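PDB 2WAD: penicillin-binding protein 2B from Streptococcus pneumoniae, which acts as a peptidoglycan transpeptidase, forming peptide cross-links between glycan strands during peripheral cell-wall synthesis, and is a target of penicillin. Local coordinates for residues 80-85 and 213-218; 277-282 and 298-303. All coordinates share one frame; numbering follows the deposited sequence.

Interaction 1: residues 80-85 and 213-218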
ATOM      1  N   VAL A  80      25.486  19.492  13.508  1.00 37.16           N
ATOM      2  CA  VAL A  80      26.240  20.625  12.976  1.00 36.64           C
ATOM      3  C   VAL A  80      25.548  21.156  11.722  1.00 36.32           C
ATOM      4  O   VAL A  80      25.344  20.398  10.770  1.00 35.57           O
ATOM      5  CB  VAL A  80      27.708  20.285  12.653  1.00 36.01           C
ATOM      6  CG1 VAL A  80      28.406  21.503  12.047  1.00 34.46           C
ATOM      7  CG2 VAL A  80      28.431  19.848  13.915  1.00 38.55           C
ATOM      8  N   SER A  81      25.192  22.443  11.737  1.00 34.27           N
ATOM      9  CA  SER A  81      24.508  23.084  10.613  1.00 34.56           C
ATOM     10  C   SER A  81      25.448  24.082   9.955  1.00 33.81           C
ATOM     11  O   SER A  81      26.258  24.704  10.649  1.00 30.83           O
ATOM     12  CB  SER A  81      23.270  23.847  11.081  1.00 33.12           C
ATOM     13  OG  SER A  81      22.149  22.995  11.171  1.00 41.73           O
ATOM     14  N   PHE A  82      25.325  24.231   8.634  1.00 31.90           N
ATOM     15  CA  PHE A  82      26.069  25.250   7.895  1.00 31.92           C
ATOM     16  C   PHE A  82      25.136  26.156   7.111  1.00 31.88           C
ATOM     17  O   PHE A  82      24.330  25.688   6.317  1.00 31.68           O
ATOM     18  CB  PHE A  82      27.071  24.617   6.938  1.00 30.32           C
ATOM     19  CG  PHE A  82      27.894  25.619   6.170  1.00 33.13           C
ATOM     20  CD1 PHE A  82      28.694  26.534   6.835  1.00 29.26           C
ATOM     21  CD2 PHE A  82      27.876  25.636   4.780  1.00 35.51           C
ATOM     22  CE1 PHE A  82      29.465  27.443   6.137  1.00 29.81           C
ATOM     23  CE2 PHE A  82      28.647  26.554   4.071  1.00 28.79           C
ATOM     24  CZ  PHE A  82      29.440  27.458   4.753  1.00 30.81           C
ATOM     25  N   THR A  83      25.250  27.454   7.347  1.00 32.14           N
ATOM     26  CA  THR A  83      24.478  28.446   6.615  1.00 33.67           C
ATOM     27  C   THR A  83      25.445  29.160   5.686  1.00 33.20           C
ATOM     28  O   THR A  83      26.422  29.730   6.150  1.00 29.65           O
ATOM     29  CB  THR A  83      23.862  29.440   7.598  1.00 34.58           C
ATOM     30  OG1 THR A  83      22.741  28.795   8.207  1.00 36.84           O
ATOM     31  CG2 THR A  83      23.399  30.718   6.895  1.00 33.90           C
ATOM     32  N   ARG A  84      25.201  29.082   4.380  1.00 34.44           N
ATOM     33  CA  ARG A  84      26.177  29.589   3.423  1.00 35.34           C
ATOM     34  C   ARG A  84      25.892  31.018   2.983  1.00 36.13           C
ATOM     35  O   ARG A  84      24.738  31.425   2.888  1.00 36.91           O
ATOM     36  CB  ARG A  84      26.282  28.673   2.209  1.00 35.40           C
ATOM     37  CG  ARG A  84      27.440  29.029   1.288  1.00 34.79           C
ATOM     38  CD  ARG A  84      27.287  28.235   0.006  1.00 37.63           C
ATOM     39  NE  ARG A  84      28.313  28.492  -1.008  1.00 34.12           N
ATOM     40  CZ  ARG A  84      28.639  27.572  -1.908  1.00 29.19           C
ATOM     41  NH1 ARG A  84      28.038  26.391  -1.870  1.00 25.11           N
ATOM     42  NH2 ARG A  84      29.543  27.813  -2.837  1.00 23.14           N
ATOM     43  N   SER A  85      26.959  31.763   2.725  1.00 37.94           N
ATOM     44  CA  SER A  85      26.871  33.131   2.241  1.00 40.50           C
ATOM     45  C   SER A  85      27.236  33.169   0.761  1.00 41.85           C
ATOM     46  O   SER A  85      28.105  32.419   0.314  1.00 41.67           O
ATOM     47  CB  SER A  85      27.847  34.007   3.026  1.00 39.88           C
ATOM     48  OG  SER A  85      28.053  35.264   2.402  1.00 40.65           O
ATOM     49  N   PRO A 213      32.633  30.992  10.274  1.00 39.42           N
ATOM     50  CA  PRO A 213      31.458  31.575   9.630  1.00 40.32           C
ATOM     51  C   PRO A 213      30.445  30.544   9.145  1.00 40.82           C
ATOM     52  O   PRO A 213      30.802  29.591   8.446  1.00 41.96           O
ATOM     53  CB  PRO A 213      32.056  32.351   8.446  1.00 40.18           C
ATOM     54  CG  PRO A 213      33.427  32.723   8.928  1.00 38.71           C
ATOM     55  CD  PRO A 213      33.891  31.573   9.766  1.00 39.09           C
ATOM     56  N   GLY A 214      29.185  30.733   9.524  1.00 37.59           N
ATOM     57  CA  GLY A 214      28.127  29.913   8.980  1.00 34.14           C
ATOM     58  C   GLY A 214      27.851  28.720   9.869  1.00 34.31           C
ATOM     59  O   GLY A 214      26.753  28.163   9.844  1.00 32.16           O
ATOM     60  N   ILE A 215      28.839  28.325  10.668  1.00 33.52           N
ATOM     61  CA  ILE A 215      28.714  27.082  11.427  1.00 33.13           C
ATOM     62  C   ILE A 215      28.060  27.271  12.790  1.00 32.75           C
ATOM     63  O   ILE A 215      28.369  28.206  13.520  1.00 31.46           O
ATOM     64  CB  ILE A 215      30.056  26.342  11.577  1.00 33.62           C
ATOM     65  CG1 ILE A 215      30.490  25.778  10.224  1.00 27.50           C
ATOM     66  CG2 ILE A 215      29.917  25.213  12.609  1.00 31.85           C
ATOM     67  CD1 ILE A 215      29.713  24.531   9.839  1.00 27.29           C
ATOM     68  N   SER A 216      27.151  26.367  13.127  1.00 31.83           N
ATOM     69  CA  SER A 216      26.501  26.435  14.424  1.00 33.70           C
ATOM     70  C   SER A 216      25.941  25.054  14.762  1.00 32.66           C
ATOM     71  O   SER A 216      25.824  24.191  13.892  1.00 33.13           O
ATOM     72  CB  SER A 216      25.386  27.487  14.418  1.00 33.89           C
ATOM     73  OG  SER A 216      24.165  26.933  13.936  1.00 33.07           O
ATOM     74  N   ILE A 217      25.628  24.838  16.034  1.00 34.10           N
ATOM     75  CA  ILE A 217      24.894  23.639  16.439  1.00 35.18           C
ATOM     76  C   ILE A 217      23.412  23.983  16.403  1.00 36.86           C
ATOM     77  O   ILE A 217      23.020  25.078  16.791  1.00 38.72           O
ATOM     78  CB  ILE A 217      25.292  23.187  17.869  1.00 35.22           C
ATOM     79  CG1 ILE A 217      26.760  22.738  17.928  1.00 30.04           C
ATOM     80  CG2 ILE A 217      24.366  22.092  18.372  1.00 32.41           C
ATOM     81  CD1 ILE A 217      27.037  21.429  17.205  1.00 27.97           C
ATOM     82  N   SER A 218      22.596  23.068  15.897  1.00 41.80           N
ATOM     83  CA  SER A 218      21.147  23.152  16.053  1.00 43.31           C
ATOM     84  C   SER A 218      20.549  21.748  16.042  1.00 45.23           C
ATOM     85  O   SER A 218      21.273  20.748  16.025  1.00 44.78           O
ATOM     86  CB  SER A 218      20.517  24.053  14.984  1.00 42.96           C
ATOM     87  OG  SER A 218      20.547  23.444  13.707  1.00 40.83           O
TER
HETATM   88  O   HOH W   1      24.411  27.338  10.621  1.00 40.27           O
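The ring of Phe82 meets the loop before strand 215-225 with its edge: CE1 lies 3.4 Å from Pro213 O, which sits in the ring plane. Over one face, displaced toward the rim, is the backbone N of Arg84. Ile215 CD1 reaches Phe82 CD1 at 3.8 Å, neither over the face nor at the edge; the side chains cross at about a right angle. Chi1 of -179° sets Phe82 CG anti to its backbone N. On the same side of the sheet lies Val80, whose two methyls divide the isoleucines: CG1 meets Ile215 CD1, and CG2 meets Ile217 CD1 at 3.9 Å. The other side is polar, with Ser81 OG and Ser218 OG hydrogen-bonded at 3.0 Å. Between them the backbones pair antiparallel. Ser81 N gives Ser216 O a nearly straight bond of 2.8 Å, Ser216 N returns one to Ser81 O, and just beyond the paired residues Thr83 N bonds Gly214 O. A water also donates to Gly214 O. Strand 72-83 is the middle of a three-stranded antiparallel sheet, between 215-225 and 189-191, where Thr83 OG1 bonds Thr189 OG1. Helices 90-100 and 199-208 pack on the apolar side, through Leu93 and Ile96 and through Val202 and Ile205.

Interaction 2: residues 277-282 and 298-303. Unlike the reference sequence in segment 277-282: Pro281 (reference Ser). Unlike the reference sequence in segment 298-303: Asn298 (reference Thr).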
ATOM      1  N   GLN A 277       3.826  16.523   4.388  1.00 39.52           N
ATOM      2  CA  GLN A 277       4.978  17.427   4.230  1.00 40.40           C
ATOM      3  C   GLN A 277       4.809  18.768   4.936  1.00 41.49           C
ATOM      4  O   GLN A 277       3.838  19.479   4.706  1.00 41.42           O
ATOM      5  CB  GLN A 277       5.303  17.671   2.752  1.00 40.69           C
ATOM      6  CG  GLN A 277       6.577  18.496   2.500  1.00 40.03           C
ATOM      7  CD  GLN A 277       7.826  17.749   2.919  1.00 40.28           C
ATOM      8  OE1 GLN A 277       8.013  16.587   2.549  1.00 45.81           O
ATOM      9  NE2 GLN A 277       8.666  18.391   3.720  1.00 28.87           N
ATOM     10  N   GLY A 278       5.756  19.127   5.796  1.00 42.97           N
ATOM     11  CA  GLY A 278       5.656  20.380   6.524  1.00 46.05           C
ATOM     12  C   GLY A 278       5.524  21.558   5.576  1.00 48.10           C
ATOM     13  O   GLY A 278       6.088  21.556   4.483  1.00 48.27           O
ATOM     14  N   LYS A 279       4.758  22.561   5.988  1.00 49.45           N
ATOM     15  CA  LYS A 279       4.703  23.813   5.244  1.00 50.80           C
ATOM     16  C   LYS A 279       5.972  24.606   5.550  1.00 49.85           C
ATOM     17  O   LYS A 279       6.330  24.810   6.708  1.00 49.43           O
ATOM     18  CB  LYS A 279       3.458  24.617   5.627  1.00 51.75           C
ATOM     19  CG  LYS A 279       3.303  25.931   4.878  1.00 55.68           C
ATOM     20  CD  LYS A 279       2.419  26.907   5.651  1.00 61.01           C
ATOM     21  CE  LYS A 279       2.515  28.324   5.091  1.00 59.84           C
ATOM     22  NZ  LYS A 279       3.796  29.003   5.464  1.00 60.73           N
ATOM     23  N   ARG A 280       6.661  25.051   4.508  1.00 50.42           N
ATOM     24  CA  ARG A 280       8.003  25.611   4.680  1.00 52.90           C
ATOM     25  C   ARG A 280       8.055  27.076   5.104  1.00 51.76           C
ATOM     26  O   ARG A 280       7.243  27.875   4.636  1.00 51.46           O
ATOM     27  CB  ARG A 280       8.765  25.457   3.369  1.00 54.09           C
ATOM     28  CG  ARG A 280       8.606  24.094   2.743  1.00 53.80           C
ATOM     29  CD  ARG A 280       9.616  23.940   1.635  1.00 61.68           C
ATOM     30  NE  ARG A 280       9.535  22.628   1.005  1.00 71.97           N
ATOM     31  CZ  ARG A 280      10.484  22.118   0.226  1.00 77.33           C
ATOM     32  NH1 ARG A 280      11.592  22.812  -0.027  1.00 74.16           N
ATOM     33  NH2 ARG A 280      10.307  20.912  -0.305  1.00 78.15           N
ATOM     34  N   PRO A 281       9.006  27.441   5.990  1.00 52.01           N
ATOM     35  CA  PRO A 281       9.271  28.879   6.095  1.00 49.99           C
ATOM     36  C   PRO A 281       9.949  29.418   4.829  1.00 49.84           C
ATOM     37  O   PRO A 281      10.792  28.744   4.227  1.00 47.78           O
ATOM     38  CB  PRO A 281      10.201  29.001   7.315  1.00 49.31           C
ATOM     39  CG  PRO A 281       9.993  27.764   8.103  1.00 51.43           C
ATOM     40  CD  PRO A 281       9.625  26.681   7.094  1.00 52.97           C
ATOM     41  N   VAL A 282       9.561  30.626   4.425  1.00 48.76           N
ATOM     42  CA  VAL A 282      10.125  31.299   3.256  1.00 47.83           C
ATOM     43  C   VAL A 282      10.550  32.714   3.651  1.00 47.89           C
ATOM     44  O   VAL A 282       9.830  33.427   4.352  1.00 47.93           O
ATOM     45  CB  VAL A 282       9.109  31.398   2.093  1.00 48.88           C
ATOM     46  CG1 VAL A 282       9.561  32.427   1.068  1.00 49.10           C
ATOM     47  CG2 VAL A 282       8.880  30.043   1.413  1.00 47.92           C
ATOM     48  N   ASN A 298      10.993  37.995   6.144  1.00 59.53           N
ATOM     49  CA  ASN A 298      10.199  36.774   6.019  1.00 61.78           C
ATOM     50  C   ASN A 298       8.935  36.982   5.184  1.00 61.94           C
ATOM     51  O   ASN A 298       8.390  38.086   5.115  1.00 63.47           O
ATOM     52  CB  ASN A 298       9.845  36.216   7.399  1.00 61.78           C
ATOM     53  CG  ASN A 298       9.122  37.229   8.263  1.00 64.49           C
ATOM     54  OD1 ASN A 298       8.156  37.859   7.826  1.00 65.95           O
ATOM     55  ND2 ASN A 298       9.594  37.399   9.494  1.00 63.49           N
ATOM     56  N   ILE A 299       8.484  35.917   4.533  1.00 61.99           N
ATOM     57  CA  ILE A 299       7.308  35.973   3.676  1.00 61.65           C
ATOM     58  C   ILE A 299       6.265  34.962   4.160  1.00 62.29           C
ATOM     59  O   ILE A 299       5.077  35.272   4.255  1.00 63.02           O
ATOM     60  CB  ILE A 299       7.689  35.759   2.194  1.00 61.43           C
ATOM     61  CG1 ILE A 299       8.456  36.979   1.667  1.00 62.38           C
ATOM     62  CG2 ILE A 299       6.461  35.446   1.338  1.00 61.16           C
ATOM     63  CD1 ILE A 299       8.597  37.011   0.158  1.00 64.42           C
ATOM     64  N   GLU A 300       6.705  33.754   4.490  1.00 61.68           N
ATOM     65  CA  GLU A 300       5.801  32.793   5.113  1.00 62.07           C
ATOM     66  C   GLU A 300       6.490  32.048   6.240  1.00 60.81           C
ATOM     67  O   GLU A 300       7.621  31.583   6.101  1.00 60.40           O
ATOM     68  CB  GLU A 300       5.256  31.793   4.100  1.00 61.80           C
ATOM     69  CG  GLU A 300       4.327  32.393   3.069  1.00 66.46           C
ATOM     70  CD  GLU A 300       4.417  31.656   1.749  1.00 74.13           C
ATOM     71  OE1 GLU A 300       4.756  30.451   1.759  1.00 79.93           O
ATOM     72  OE2 GLU A 300       4.158  32.284   0.700  1.00 76.21           O
ATOM     73  N   GLU A 301       5.798  31.957   7.369  1.00 60.27           N
ATOM     74  CA  GLU A 301       6.303  31.161   8.473  1.00 60.71           C
ATOM     75  C   GLU A 301       5.842  29.717   8.319  1.00 58.92           C
ATOM     76  O   GLU A 301       4.782  29.439   7.756  1.00 56.40           O
ATOM     77  CB  GLU A 301       5.894  31.763   9.812  1.00 61.46           C
ATOM     78  CG  GLU A 301       6.476  33.157  10.003  1.00 67.67           C
ATOM     79  CD  GLU A 301       6.012  33.785  11.293  1.00 75.37           C
ATOM     80  OE1 GLU A 301       5.303  33.085  12.048  1.00 82.23           O
ATOM     81  OE2 GLU A 301       6.356  34.960  11.547  1.00 78.36           O
ATOM     82  N   GLY A 302       6.679  28.802   8.793  1.00 57.73           N
ATOM     83  CA  GLY A 302       6.456  27.397   8.537  1.00 55.42           C
ATOM     84  C   GLY A 302       5.637  26.770   9.639  1.00 53.75           C
ATOM     85  O   GLY A 302       5.492  27.347  10.721  1.00 52.83           O
ATOM     86  N   SER A 303       5.130  25.577   9.342  1.00 50.53           N
ATOM     87  CA  SER A 303       4.384  24.766  10.292  1.00 47.86           C
ATOM     88  C   SER A 303       4.574  23.276  10.017  1.00 45.98           C
ATOM     89  O   SER A 303       4.791  22.857   8.873  1.00 44.25           O
ATOM     90  CB  SER A 303       2.891  25.102  10.228  1.00 48.15           C
ATOM     91  OG  SER A 303       2.411  25.034   8.895  1.00 48.20           O
TER
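Val282 O takes two backbone donors at once, Ile299 N at 2.8 Å and Glu300 N at 3.1 Å, both arriving from the same face of its carbonyl plane. Two consecutive residues thus stand opposite one, while Val282 N replies to Glu300 O at 2.7 Å. Val282 CG1, anti to the backbone N (chi1 164°), touches Ile299 CB; CG2 lies by Glu300, whose side chain runs beside that of valine and points the same way.

Further along, Pro281 takes over: it has no N-H to offer, and its ring lies against the backbone of Gly302, with CG 3.5 Å from Gly302 N and both CG and CD near Gly302 CA. Pairing then resumes as a single bridge, in which Ser303 N bonds Lys279 O at 3.0 Å and the return bond from Lys279 N to Ser303 O is weak. The lysine chain passes Ser303 OG, which lies 3.5 Å from Lys279 CB, and bends at its end (chi4 -75°). This brings NZ to 2.5 Å from Glu301 O, too short for an ordinary hydrogen bond, so its details are doubtful. Glu300 OE1 remains 4.1 Å from Lys279 NZ, beyond a salt bridge, though the charges may still attract. The next residue, Arg280, has its CB turned away from 298-303, and its NH2 makes a salt bridge with Asp261. The doubled residues opposite Val282 make a classic beta bulge, here where strand 282-287 begins and strand 293-298 ends, consistent with the open end of a beta hairpin.

Overall arrangement
Interactions 1 and 2 follow one another along the chain and do not touch: their centres are 20 Å apart and their nearest atoms about 13 Å. Both lie on the same side of the chain's centre, their own centres about 39 Å and 29 Å from it. The first pairs two strands in the dimerisation domain; the second joins the chain entering strand 282-287 to the chain leaving strand 293-298, which runs on toward strand 307-310 and the transpeptidase domain. Neither belongs to the active site, where Ser386 is the inferred acyl-ester nucleophile. The zinc ligands Asp288, His290 and Asp292 lie in the chain between the two segments of interaction 2 but take no part in it.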